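Putative immunoglobulin A1 protease (Bacteroides ovatus, PDB 3N6Z) is of unproven function but probably acts as a hydrolase, perhaps a protease that cleaves immunoglobulin A1. Local coordinates at residues Y50-A55 with R59-V64; G222-K227 with G232-C237; A269-L274 with N339-W344. All coordinates share one frame; numbering follows the deposited sequence.

The three contacts sample a parallel beta-helix at its start, inside it and on its outside. Interaction 1 is partly buried and mixes apolar packing with a backbone bond and a water bridge. Interaction 2 is buried within a coil and purely apolar between its segments; its charged ends point to other partners. Interaction 3 is also buried, but there a helix covers an outer face. Strands 50-52, 224-227 and 233-235 of interactions 1 and 2 belong to the parallel stacking. Strand 237-239, entered at C237, pairs with 268-270 of interaction 3: C237 O lies 3.0 Å from A269 N, probably a hydrogen bond. W344 packs on N236 and C237. Interaction 1 stands apart.

Interaction 1 of 3, residues Y50-A55 with R59-V64; sequences YMIMNA and RNMRSV
Y50 and V64 form the main apolar pair between 50-55 and 59-64. Y50 CE2 lies 3.5 Å from V64 CG2, and the methyl comes in obliquely to the ring. The first torsion of V64 (chi1 -66°) sets CG2 between the backbone N and the carbonyl carbon, and this methyl then meets CE2 and CD2 of the tyrosine. A second apolar pair lies two residues further along the strand. I52 CD1 reaches the SE atom of M61, a selenomethionine, at 4.0 Å. The two side chains cross at about a right angle. F73 of the next strand, 71-75, touches both M61 and V64, and F39 stacks on the Y50 ring.

The polar links are few. A55 O accepts a hydrogen bond from R59 N at 3.1 Å, with an N-H...O angle of 148°. This is an i to i+4 bond of the helical turn that starts at A55, and N54 caps that start through OD1 to Q57 N. The aliphatic part of R59 also leans on that carbonyl, with R59 CG 3.3 Å from A55 O. Its guanidinium turns to another partner and makes a salt bridge with D86. At the other end a water bridges Y50 OH and V64 O, 2.7 Å from each. The water lies in the plane of the tyrosine ring and donates to V64 O.

Strand 50-52 is the first of the parallel strands stacked into the beta-helix. The chemistry implies a contact that is mainly apolar in the middle and polar at its two ends: the backbone bond links A55 to R59 at one, and the water links Y50 to V64 at the other.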
ATOM      1  N   TYR A  50      -5.007  19.612  10.702  1.00  8.48           N
ATOM      2  CA  TYR A  50      -5.609  19.032  11.894  1.00  8.21           C
ATOM      3  C   TYR A  50      -4.606  18.069  12.544  1.00  8.46           C
ATOM      4  O   TYR A  50      -4.141  17.105  11.923  1.00  9.41           O
ATOM      5  CB  TYR A  50      -6.869  18.282  11.537  1.00  8.04           C
ATOM      6  CG  TYR A  50      -8.059  19.139  11.158  1.00  8.15           C
ATOM      7  CD1 TYR A  50      -8.555  20.131  12.017  1.00  9.04           C
ATOM      8  CD2 TYR A  50      -8.743  18.930   9.953  1.00  8.67           C
ATOM      9  CE1 TYR A  50      -9.689  20.852  11.686  1.00  9.36           C
ATOM     10  CE2 TYR A  50      -9.870  19.663   9.622  1.00  8.67           C
ATOM     11  CZ  TYR A  50     -10.339  20.617  10.480  1.00  8.91           C
ATOM     12  OH  TYR A  50     -11.460  21.336  10.164  1.00 10.77           O
HETATM   13  N   MSE A  51      -4.271  18.362  13.802  1.00  8.45           N
HETATM   14  CA  MSE A  51      -3.231  17.654  14.546  0.70  7.83           C
HETATM   15  C   MSE A  51      -3.871  16.577  15.432  1.00  8.34           C
HETATM   16  O   MSE A  51      -4.753  16.900  16.260  1.00 10.00           O
HETATM   17  CB  MSE A  51      -2.408  18.658  15.367  0.70  9.43           C
HETATM   18  CG  MSE A  51      -1.171  18.077  16.012  0.70  9.31           C
HETATM   19 SE   MSE A  51       0.185  17.509  14.786  0.52  8.40          SE
HETATM   20  CE  MSE A  51       0.817  19.279  14.277  0.70 14.24           C
ATOM     21  N   ILE A  52      -3.416  15.332  15.230  1.00  8.41           N
ATOM     22  CA  ILE A  52      -4.020  14.149  15.819  1.00  7.79           C
ATOM     23  C   ILE A  52      -3.078  13.578  16.881  1.00  8.60           C
ATOM     24  O   ILE A  52      -1.931  13.218  16.578  1.00  9.14           O
ATOM     25  CB  ILE A  52      -4.285  13.100  14.746  1.00  8.50           C
ATOM     26  CG1 ILE A  52      -5.284  13.630  13.701  1.00  8.45           C
ATOM     27  CG2 ILE A  52      -4.741  11.742  15.352  1.00  9.31           C
ATOM     28  CD1 ILE A  52      -5.173  12.888  12.341  1.00  9.73           C
HETATM   29  N   MSE A  53      -3.575  13.481  18.116  1.00  9.93           N
HETATM   30  CA  MSE A  53      -2.759  13.040  19.270  1.00 11.08           C
HETATM   31  C   MSE A  53      -3.171  11.719  19.884  1.00 10.77           C
HETATM   32  O   MSE A  53      -2.440  11.184  20.712  1.00 12.09           O
HETATM   33  CB  MSE A  53      -2.788  14.119  20.360  1.00 13.23           C
HETATM   34  CG  MSE A  53      -2.265  15.501  19.908  1.00 15.60           C
HETATM   35 SE   MSE A  53      -0.430  15.470  19.415  0.75 16.23          SE
HETATM   36  CE  MSE A  53       0.378  15.134  21.133  1.00 20.60           C
ATOM     37  N   ASN A  54      -4.337  11.209  19.533  1.00 10.22           N
ATOM     38  CA  ASN A  54      -4.840   9.953  20.085  1.00 10.33           C
ATOM     39  C   ASN A  54      -5.867   9.343  19.137  1.00  8.76           C
ATOM     40  O   ASN A  54      -6.206   9.956  18.116  1.00  9.57           O
ATOM     41  CB  ASN A  54      -5.389  10.176  21.504  1.00 11.61           C
ATOM     42  CG  ASN A  54      -6.554  11.103  21.549  1.00 11.10           C
ATOM     43  OD1 ASN A  54      -7.452  11.024  20.717  1.00 12.12           O
ATOM     44  ND2 ASN A  54      -6.591  11.953  22.558  1.00 17.92           N
ATOM     45  N   ALA A  55      -6.366   8.162  19.454  1.00 10.30           N
ATOM     46  CA  ALA A  55      -7.285   7.448  18.563  1.00 10.25           C
ATOM     47  C   ALA A  55      -8.671   8.049  18.518  1.00 10.22           C
ATOM     48  O   ALA A  55      -9.382   7.889  17.526  1.00 11.63           O
ATOM     49  CB  ALA A  55      -7.358   5.960  18.922  1.00 12.68           C
ATOM     50  N   ARG A  59     -10.435   9.163  14.952  1.00  9.52           N
ATOM     51  CA  ARG A  59     -11.821   8.843  14.609  1.00 10.00           C
ATOM     52  C   ARG A  59     -12.656  10.078  14.259  1.00  9.39           C
ATOM     53  O   ARG A  59     -13.736   9.931  13.723  1.00 13.70           O
ATOM     54  CB  ARG A  59     -12.463   8.018  15.718  1.00 11.53           C
ATOM     55  CG  ARG A  59     -11.840   6.622  15.799  1.00 11.74           C
ATOM     56  CD  ARG A  59     -12.101   5.917  17.111  1.00 13.19           C
ATOM     57  NE  ARG A  59     -13.529   5.727  17.285  1.00 12.22           N
ATOM     58  CZ  ARG A  59     -14.241   6.236  18.300  1.00 14.73           C
ATOM     59  NH1 ARG A  59     -13.653   6.875  19.323  1.00 17.25           N
ATOM     60  NH2 ARG A  59     -15.548   6.061  18.316  1.00 16.05           N
ATOM     61  N   ASN A  60     -12.150  11.273  14.498  1.00  8.79           N
ATOM     62  CA  ASN A  60     -12.822  12.512  14.093  1.00  9.68           C
ATOM     63  C   ASN A  60     -12.487  12.950  12.669  1.00  7.75           C
ATOM     64  O   ASN A  60     -13.111  13.874  12.150  1.00  8.97           O
ATOM     65  CB  ASN A  60     -12.563  13.675  15.076  1.00  9.61           C
ATOM     66  CG  ASN A  60     -13.185  13.431  16.449  1.00 10.16           C
ATOM     67  OD1 ASN A  60     -14.233  12.761  16.556  1.00 10.85           O
ATOM     68  ND2 ASN A  60     -12.551  13.974  17.502  1.00  9.70           N
HETATM   69  N   MSE A  61     -11.516  12.284  12.014  1.00  8.69           N
HETATM   70  CA  MSE A  61     -11.135  12.679  10.652  1.00  7.93           C
HETATM   71  C   MSE A  61     -12.369  12.699   9.739  1.00  7.40           C
HETATM   72  O   MSE A  61     -12.525  13.609   8.930  1.00  8.55           O
HETATM   73  CB  MSE A  61     -10.084  11.751  10.063  1.00  7.87           C
HETATM   74  CG  MSE A  61      -8.744  11.806  10.769  1.00  9.08           C
HETATM   75 SE   MSE A  61      -7.484  10.538  10.047  0.75  6.41          SE
HETATM   76  CE  MSE A  61      -7.281  11.362   8.281  1.00  8.67           C
ATOM     77  N   ARG A  62     -13.187  11.657   9.814  1.00  8.32           N
ATOM     78  CA  ARG A  62     -14.325  11.550   8.894  1.00  9.84           C
ATOM     79  C   ARG A  62     -15.286  12.726   9.006  1.00  9.36           C
ATOM     80  O   ARG A  62     -15.941  13.116   8.024  1.00 12.36           O
ATOM     81  CB  ARG A  62     -15.062  10.251   9.134  1.00 10.91           C
ATOM     82  CG  ARG A  62     -15.640  10.091  10.511  1.00 15.55           C
ATOM     83  CD  ARG A  62     -16.517   8.838  10.393  1.00 25.04           C
ATOM     84  NE  ARG A  62     -16.327   7.852  11.412  1.00 35.83           N
ATOM     85  CZ  ARG A  62     -16.473   6.519  11.253  1.00 38.14           C
ATOM     86  NH1 ARG A  62     -16.711   5.905  10.053  1.00 29.82           N
ATOM     87  NH2 ARG A  62     -16.310   5.780  12.337  1.00 34.74           N
ATOM     88  N   SER A  63     -15.348  13.341  10.186  1.00  8.80           N
ATOM     89  CA  SER A  63     -16.304  14.422  10.473  0.70  7.82           C
ATOM     90  C   SER A  63     -15.892  15.752   9.844  1.00  9.53           C
ATOM     91  O   SER A  63     -16.694  16.651   9.771  1.00 11.39           O
ATOM     92  CB  SER A  63     -16.442  14.578  11.989  0.70  8.64           C
ATOM     93  OG  SER A  63     -16.694  13.306  12.622  0.70  7.62           O
ATOM     94  N   VAL A  64     -14.620  15.878   9.446  1.00  8.01           N
ATOM     95  CA  VAL A  64     -14.097  17.170   8.958  1.00  8.07           C
ATOM     96  C   VAL A  64     -13.616  17.129   7.504  1.00  7.73           C
ATOM     97  O   VAL A  64     -13.081  18.112   6.972  1.00  8.46           O
ATOM     98  CB  VAL A  64     -12.981  17.715   9.904  1.00  8.44           C
ATOM     99  CG1 VAL A  64     -13.543  18.058  11.276  1.00 10.60           C
ATOM    100  CG2 VAL A  64     -11.772  16.768   9.935  1.00  8.37           C
TER
HETATM  101  O   HOH W   1     -12.646  20.706   7.771  1.00 14.19           O

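Interaction 2 of 3, residues G222-K227 with G232-C237; sequences GIAGRK and GFIENC. With SO4 (sulfate ion), chain C.
One coil of the parallel beta-helix is closed here, with 222-227 and 232-237 facing each other across its interior. They run nearly opposite ways, 165° apart, and the chain turns corners at G225 and N236. No hydrogen bond joins them. The filling is aliphatic: I234 CD1 sits 4.3 Å from both I223 CG2 and A224 CB. L190 and I263, from the coils before and after, also touch I234.

R226 takes no part in this filling. Its chain is extended, with CG anti to the backbone N (chi1 178°), and carries the guanidinium to a sulfate, probably from the crystallisation liquor. The anion lies at the guanidinium edge. R226 NH1 donates to sulfate O4 at 2.8 Å (166°), and R226 NH2 to sulfate O3 at 3.0 Å. NH2 also makes a salt bridge with D258. A leucine in place of R226 would probably leave the sulfate without these two donors and D258 without this salt bridge.

K227 bends inward instead. K227 CE lies 4.1 Å from G232 CA, and NZ is held by the carbonyls of G231 and D262. At the far end, I223 CD1 rests 4.0 Å from C237 CB.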
ATOM      1  N   GLY A 222       2.977  -7.943  -2.815  1.00  7.31           N
ATOM      2  CA  GLY A 222       3.569  -7.522  -1.551  1.00  8.66           C
ATOM      3  C   GLY A 222       3.295  -6.063  -1.260  1.00  6.77           C
ATOM      4  O   GLY A 222       3.094  -5.682  -0.107  1.00  8.56           O
ATOM      5  N   ILE A 223       3.304  -5.234  -2.324  1.00  6.81           N
ATOM      6  CA  ILE A 223       3.054  -3.793  -2.229  1.00  7.73           C
ATOM      7  C   ILE A 223       1.655  -3.407  -2.737  1.00  7.29           C
ATOM      8  O   ILE A 223       0.882  -2.755  -1.997  1.00  7.65           O
ATOM      9  CB  ILE A 223       4.148  -2.980  -2.943  1.00  8.30           C
ATOM     10  CG1 ILE A 223       5.497  -3.247  -2.271  1.00  8.15           C
ATOM     11  CG2 ILE A 223       3.817  -1.458  -3.017  1.00  9.50           C
ATOM     12  CD1 ILE A 223       5.683  -2.681  -0.854  1.00  8.58           C
ATOM     13  N   ALA A 224       1.309  -3.798  -3.961  1.00  7.54           N
ATOM     14  CA  ALA A 224       0.031  -3.468  -4.578  1.00  6.86           C
ATOM     15  C   ALA A 224      -0.535  -4.721  -5.239  1.00  6.62           C
ATOM     16  O   ALA A 224       0.189  -5.472  -5.891  1.00  7.74           O
ATOM     17  CB  ALA A 224       0.203  -2.327  -5.603  1.00  8.59           C
ATOM     18  N   GLY A 225      -1.853  -4.877  -5.188  1.00  7.62           N
ATOM     19  CA  GLY A 225      -2.477  -5.988  -5.894  1.00  8.24           C
ATOM     20  C   GLY A 225      -2.555  -5.839  -7.390  1.00  7.89           C
ATOM     21  O   GLY A 225      -2.184  -6.765  -8.139  1.00  8.46           O
ATOM     22  N   ARG A 226      -3.003  -4.671  -7.833  1.00  8.21           N
ATOM     23  CA  ARG A 226      -3.401  -4.442  -9.203  1.00  8.78           C
ATOM     24  C   ARG A 226      -2.984  -3.034  -9.627  1.00  8.22           C
ATOM     25  O   ARG A 226      -3.013  -2.113  -8.819  1.00  9.79           O
ATOM     26  CB  ARG A 226      -4.927  -4.629  -9.279  1.00  9.61           C
ATOM     27  CG  ARG A 226      -5.582  -4.400 -10.626  1.00 10.24           C
ATOM     28  CD  ARG A 226      -7.091  -4.453 -10.447  1.00 11.49           C
ATOM     29  NE  ARG A 226      -7.766  -4.239 -11.727  1.00 13.08           N
ATOM     30  CZ  ARG A 226      -9.037  -3.877 -11.846  1.00 16.63           C
ATOM     31  NH1 ARG A 226      -9.816  -3.778 -10.772  1.00 18.49           N
ATOM     32  NH2 ARG A 226      -9.534  -3.637 -13.065  1.00 19.03           N
ATOM     33  N   LYS A 227      -2.662  -2.880 -10.898  1.00  8.60           N
ATOM     34  CA  LYS A 227      -2.375  -1.598 -11.537  1.00  7.54           C
ATOM     35  C   LYS A 227      -3.356  -1.345 -12.674  1.00  8.60           C
ATOM     36  O   LYS A 227      -3.484  -2.186 -13.581  1.00  8.40           O
ATOM     37  CB  LYS A 227      -0.947  -1.619 -12.093  1.00  8.81           C
ATOM     38  CG  LYS A 227      -0.562  -0.373 -12.870  1.00  8.27           C
ATOM     39  CD  LYS A 227      -0.507   0.895 -12.013  1.00  8.35           C
ATOM     40  CE  LYS A 227      -0.031   2.131 -12.781  1.00  9.36           C
ATOM     41  NZ  LYS A 227      -0.854   2.466 -13.975  1.00  9.59           N
ATOM     42  N   GLY A 232       2.205   5.830 -14.049  1.00  9.81           N
ATOM     43  CA  GLY A 232       2.305   5.506 -12.623  1.00  9.21           C
ATOM     44  C   GLY A 232       3.381   4.510 -12.363  1.00  9.01           C
ATOM     45  O   GLY A 232       3.802   3.758 -13.260  1.00  9.66           O
ATOM     46  N   PHE A 233       3.843   4.479 -11.127  1.00  8.90           N
ATOM     47  CA  PHE A 233       5.037   3.687 -10.814  1.00  9.21           C
ATOM     48  C   PHE A 233       5.132   3.280  -9.359  1.00  8.95           C
ATOM     49  O   PHE A 233       4.471   3.865  -8.494  1.00  8.06           O
ATOM     50  CB  PHE A 233       6.331   4.421 -11.282  1.00 10.17           C
ATOM     51  CG  PHE A 233       6.612   5.711 -10.560  1.00  9.29           C
ATOM     52  CD1 PHE A 233       7.360   5.717  -9.383  1.00 10.45           C
ATOM     53  CD2 PHE A 233       6.158   6.936 -11.053  1.00 10.99           C
ATOM     54  CE1 PHE A 233       7.642   6.924  -8.715  1.00 11.19           C
ATOM     55  CE2 PHE A 233       6.413   8.129 -10.361  1.00 11.35           C
ATOM     56  CZ  PHE A 233       7.175   8.127  -9.243  1.00 10.47           C
ATOM     57  N   ILE A 234       6.014   2.320  -9.134  1.00  8.48           N
ATOM     58  CA  ILE A 234       6.454   1.899  -7.814  1.00  7.04           C
ATOM     59  C   ILE A 234       7.985   2.014  -7.834  1.00  7.56           C
ATOM     60  O   ILE A 234       8.638   1.460  -8.735  1.00  9.66           O
ATOM     61  CB  ILE A 234       6.013   0.464  -7.469  1.00  8.19           C
ATOM     62  CG1 ILE A 234       4.472   0.401  -7.384  1.00  8.64           C
ATOM     63  CG2 ILE A 234       6.692  -0.043  -6.177  1.00  9.89           C
ATOM     64  CD1 ILE A 234       3.879  -1.024  -7.311  1.00 10.48           C
ATOM     65  N   GLU A 235       8.559   2.684  -6.832  1.00  8.39           N
ATOM     66  CA  GLU A 235       9.994   2.963  -6.762  0.70  9.65           C
ATOM     67  C   GLU A 235      10.488   2.800  -5.324  1.00  8.32           C
ATOM     68  O   GLU A 235       9.828   3.266  -4.417  1.00  7.80           O
ATOM     69  CB  GLU A 235      10.171   4.412  -7.259  0.70 13.37           C
ATOM     70  CG  GLU A 235      11.494   4.995  -7.297  0.70 21.25           C
ATOM     71  CD  GLU A 235      11.458   6.188  -8.250  0.70 25.11           C
ATOM     72  OE1 GLU A 235      11.007   7.257  -7.836  0.70 22.96           O
ATOM     73  OE2 GLU A 235      11.792   6.007  -9.439  0.70 33.40           O
ATOM     74  N   ASN A 236      11.661   2.215  -5.135  1.00  7.97           N
ATOM     75  CA  ASN A 236      12.280   2.116  -3.827  0.60  7.97           C
ATOM     76  C   ASN A 236      11.358   1.452  -2.811  1.00  7.42           C
ATOM     77  O   ASN A 236      11.170   1.922  -1.696  1.00  8.24           O
ATOM     78  CB  ASN A 236      12.792   3.468  -3.342  0.60  8.88           C
ATOM     79  CG  ASN A 236      13.627   4.232  -4.399  0.60  9.91           C
ATOM     80  OD1 ASN A 236      13.509   5.430  -4.508  0.60 17.88           O
ATOM     81  ND2 ASN A 236      14.448   3.544  -5.147  0.60 15.10           N
ATOM     82  N   CYS A 237      10.769   0.334  -3.214  1.00  7.59           N
ATOM     83  CA  CYS A 237       9.909  -0.439  -2.309  1.00  8.01           C
ATOM     84  C   CYS A 237      10.375  -1.865  -2.182  1.00  8.00           C
ATOM     85  O   CYS A 237      10.928  -2.437  -3.115  1.00  8.28           O
ATOM     86  CB  CYS A 237       8.454  -0.463  -2.776  1.00  7.66           C
ATOM     87  SG  CYS A 237       7.636   1.154  -2.750  1.00  8.45           S
TER
HETATM   88  S   SO4 C   2     -13.003  -2.572 -12.649  0.50 40.46           S
HETATM   89  O1  SO4 C   2     -13.961  -1.556 -12.213  0.50 41.48           O
HETATM   90  O2  SO4 C   2     -13.649  -3.581 -13.481  0.50 42.34           O
HETATM   91  O3  SO4 C   2     -11.950  -1.927 -13.425  0.50 42.25           O
HETATM   92  O4  SO4 C   2     -12.478  -3.213 -11.455  0.50 37.09           O

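Interaction 3 of 3, residues A269-L274 with N339-W344; sequences AAWSNL and NIIVAW
I341 sends its CD1 methyl to the rim of the W271 indole. I341 CD1 lies 4.0 Å from W271 CZ3 and 4.1 Å from W271 CE3. The side chains meet obliquely. Because CD1 lies near the ring plane, it touches the edge of the indole and not a face. W271 is held from other directions as well. A334 and L337 of the same helix touch it, and the Y356 ring meets it with the planes at about 60°.

W344 is turned differently. Its first torsion (chi1 -64°) sets CG beside the backbone N, and the ring folds back along its own helix. One face then covers I341, whose CA stands 3.8 Å above the plane and over the centre. I340 O lies over the same face, nearer the rim. The indole edge points at the strand. W344 CH2 is 3.9 Å from A269 N and 4.2 Å from A269 CB.

A269 thus has the W344 edge close by and a looser touch from I341, with A269 CB 4.5 Å from I341 CD1. No hydrogen bond crosses this contact. Two indole edges and one isoleucine methyl do most of the work. Y238 on the neighbouring strand touches both A269 and I341.

Such packing joins the last helix of the chain, 334-344, to the outer face of a parallel beta-helix, over the stacked strands 237-239, 268-270 and 299-302.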
ATOM      1  N   ALA A 269      12.497  -4.539  -4.510  1.00  8.61           N
ATOM      2  CA  ALA A 269      12.929  -5.894  -4.179  1.00  9.62           C
ATOM      3  C   ALA A 269      11.814  -6.742  -3.557  1.00  8.71           C
ATOM      4  O   ALA A 269      11.029  -6.266  -2.711  1.00 10.10           O
ATOM      5  CB  ALA A 269      14.124  -5.857  -3.199  1.00 11.43           C
ATOM      6  N   ALA A 270      11.775  -8.010  -3.946  1.00  9.37           N
ATOM      7  CA  ALA A 270      10.860  -8.995  -3.383  1.00  8.86           C
ATOM      8  C   ALA A 270      11.596  -9.837  -2.355  1.00  9.38           C
ATOM      9  O   ALA A 270      12.642 -10.430  -2.666  1.00 11.78           O
ATOM     10  CB  ALA A 270      10.270  -9.895  -4.501  1.00  9.18           C
ATOM     11  N   TRP A 271      11.039  -9.920  -1.167  1.00  9.41           N
ATOM     12  CA  TRP A 271      11.599 -10.725  -0.093  1.00  8.54           C
ATOM     13  C   TRP A 271      10.518 -11.522   0.611  1.00  9.85           C
ATOM     14  O   TRP A 271      10.681 -11.942   1.768  1.00 11.20           O
ATOM     15  CB  TRP A 271      12.412  -9.823   0.851  1.00  9.76           C
ATOM     16  CG  TRP A 271      13.531 -10.424   1.593  1.00 11.11           C
ATOM     17  CD1 TRP A 271      13.681 -11.723   1.982  1.00 10.32           C
ATOM     18  CD2 TRP A 271      14.653  -9.711   2.120  1.00 10.07           C
ATOM     19  NE1 TRP A 271      14.874 -11.870   2.665  1.00 11.94           N
ATOM     20  CE2 TRP A 271      15.477 -10.650   2.775  1.00 12.00           C
ATOM     21  CE3 TRP A 271      15.048  -8.376   2.080  1.00 10.71           C
ATOM     22  CZ2 TRP A 271      16.678 -10.277   3.420  1.00 13.19           C
ATOM     23  CZ3 TRP A 271      16.226  -8.006   2.699  1.00 13.54           C
ATOM     24  CH2 TRP A 271      17.025  -8.955   3.367  1.00 13.79           C
ATOM     25  N   SER A 272       9.435 -11.822  -0.111  1.00 10.37           N
ATOM     26  CA  SER A 272       8.294 -12.582   0.394  1.00  9.73           C
ATOM     27  C   SER A 272       8.252 -13.983  -0.211  1.00 10.35           C
ATOM     28  O   SER A 272       8.541 -14.162  -1.391  1.00 10.51           O
ATOM     29  CB  SER A 272       6.990 -11.874   0.011  1.00 10.83           C
ATOM     30  OG  SER A 272       6.916 -10.594   0.586  1.00 10.91           O
ATOM     31  N   ASN A 273       7.795 -14.965   0.568  1.00 10.23           N
ATOM     32  CA  ASN A 273       7.364 -16.239   0.008  1.00 10.02           C
ATOM     33  C   ASN A 273       6.021 -16.052  -0.713  1.00 10.37           C
ATOM     34  O   ASN A 273       5.145 -15.330  -0.210  1.00 11.79           O
ATOM     35  CB  ASN A 273       7.223 -17.279   1.115  1.00 11.61           C
ATOM     36  CG  ASN A 273       8.543 -17.586   1.797  1.00 14.58           C
ATOM     37  OD1 ASN A 273       9.587 -17.621   1.142  1.00 14.83           O
ATOM     38  ND2 ASN A 273       8.504 -17.837   3.109  1.00 18.56           N
ATOM     39  N   LEU A 274       5.893 -16.667  -1.893  1.00  9.94           N
ATOM     40  CA  LEU A 274       4.796 -16.408  -2.820  1.00  9.40           C
ATOM     41  C   LEU A 274       4.121 -17.723  -3.165  1.00 10.70           C
ATOM     42  O   LEU A 274       4.799 -18.677  -3.596  1.00 11.94           O
ATOM     43  CB  LEU A 274       5.320 -15.753  -4.097  1.00 10.44           C
ATOM     44  CG  LEU A 274       6.231 -14.541  -3.959  1.00 10.06           C
ATOM     45  CD1 LEU A 274       6.651 -14.042  -5.347  1.00 12.81           C
ATOM     46  CD2 LEU A 274       5.503 -13.404  -3.221  1.00  9.57           C
ATOM     47  N   ASN A 339      22.271  -4.028   1.582  1.00 14.49           N
ATOM     48  CA  ASN A 339      23.072  -2.948   0.957  0.60 16.48           C
ATOM     49  C   ASN A 339      22.279  -2.166  -0.031  1.00 13.77           C
ATOM     50  O   ASN A 339      22.285  -0.937  -0.051  1.00 14.57           O
ATOM     51  CB  ASN A 339      24.279  -3.498   0.139  0.60 18.00           C
ATOM     52  CG  ASN A 339      25.413  -4.022   1.001  0.60 20.44           C
ATOM     53  OD1 ASN A 339      25.471  -3.794   2.215  0.60 21.83           O
ATOM     54  ND2 ASN A 339      26.323  -4.762   0.363  0.60 18.15           N
ATOM     55  N   ILE A 340      21.606  -2.902  -0.918  1.00 12.11           N
ATOM     56  CA  ILE A 340      20.868  -2.291  -2.008  1.00 11.10           C
ATOM     57  C   ILE A 340      19.749  -1.385  -1.474  1.00 10.80           C
ATOM     58  O   ILE A 340      19.592  -0.234  -1.903  1.00 11.29           O
ATOM     59  CB  ILE A 340      20.309  -3.377  -2.980  1.00 10.99           C
ATOM     60  CG1 ILE A 340      21.474  -4.044  -3.763  1.00 11.46           C
ATOM     61  CG2 ILE A 340      19.275  -2.797  -3.927  1.00 12.39           C
ATOM     62  CD1 ILE A 340      21.052  -5.330  -4.454  1.00 12.05           C
ATOM     63  N   ILE A 341      18.954  -1.931  -0.562  1.00 10.11           N
ATOM     64  CA  ILE A 341      17.777  -1.236  -0.022  1.00  9.51           C
ATOM     65  C   ILE A 341      18.189   0.026   0.738  1.00 11.99           C
ATOM     66  O   ILE A 341      17.655   1.097   0.489  1.00 11.31           O
ATOM     67  CB  ILE A 341      16.940  -2.178   0.846  1.00  9.05           C
ATOM     68  CG1 ILE A 341      16.283  -3.283  -0.015  1.00  9.08           C
ATOM     69  CG2 ILE A 341      15.862  -1.392   1.636  1.00  9.97           C
ATOM     70  CD1 ILE A 341      15.744  -4.506   0.760  1.00 10.93           C
ATOM     71  N   VAL A 342      19.182  -0.081   1.618  1.00 12.19           N
ATOM     72  CA  VAL A 342      19.593   1.103   2.379  1.00 13.19           C
ATOM     73  C   VAL A 342      20.104   2.204   1.439  1.00 14.63           C
ATOM     74  O   VAL A 342      19.833   3.374   1.645  1.00 15.64           O
ATOM     75  CB  VAL A 342      20.602   0.751   3.479  1.00 14.73           C
ATOM     76  CG1 VAL A 342      21.209   1.998   4.118  1.00 18.18           C
ATOM     77  CG2 VAL A 342      19.929  -0.139   4.527  1.00 14.35           C
ATOM     78  N   ALA A 343      20.818   1.820   0.378  1.00 13.83           N
ATOM     79  CA  ALA A 343      21.314   2.791  -0.604  1.00 15.04           C
ATOM     80  C   ALA A 343      20.232   3.561  -1.373  1.00 14.66           C
ATOM     81  O   ALA A 343      20.488   4.633  -1.937  1.00 17.58           O
ATOM     82  CB  ALA A 343      22.319   2.089  -1.580  1.00 16.42           C
ATOM     83  N   TRP A 344      19.006   3.053  -1.389  1.00 13.46           N
ATOM     84  CA  TRP A 344      17.887   3.804  -1.947  1.00 14.65           C
ATOM     85  C   TRP A 344      17.715   5.190  -1.336  1.00 15.74           C
ATOM     86  O   TRP A 344      17.409   6.154  -2.059  1.00 17.48           O
ATOM     87  CB  TRP A 344      16.578   3.034  -1.861  1.00 13.99           C
ATOM     88  CG  TRP A 344      16.522   1.800  -2.634  1.00 12.16           C
ATOM     89  CD1 TRP A 344      17.354   1.405  -3.668  1.00 14.05           C
ATOM     90  CD2 TRP A 344      15.617   0.717  -2.426  1.00 11.44           C
ATOM     91  NE1 TRP A 344      16.994   0.165  -4.125  1.00 12.39           N
ATOM     92  CE2 TRP A 344      15.928  -0.279  -3.384  1.00 10.94           C
ATOM     93  CE3 TRP A 344      14.557   0.500  -1.534  1.00 10.42           C
ATOM     94  CZ2 TRP A 344      15.233  -1.475  -3.459  1.00 11.18           C
ATOM     95  CZ3 TRP A 344      13.843  -0.690  -1.626  1.00 10.68           C
ATOM     96  CH2 TRP A 344      14.191  -1.659  -2.582  1.00 11.12           C
TER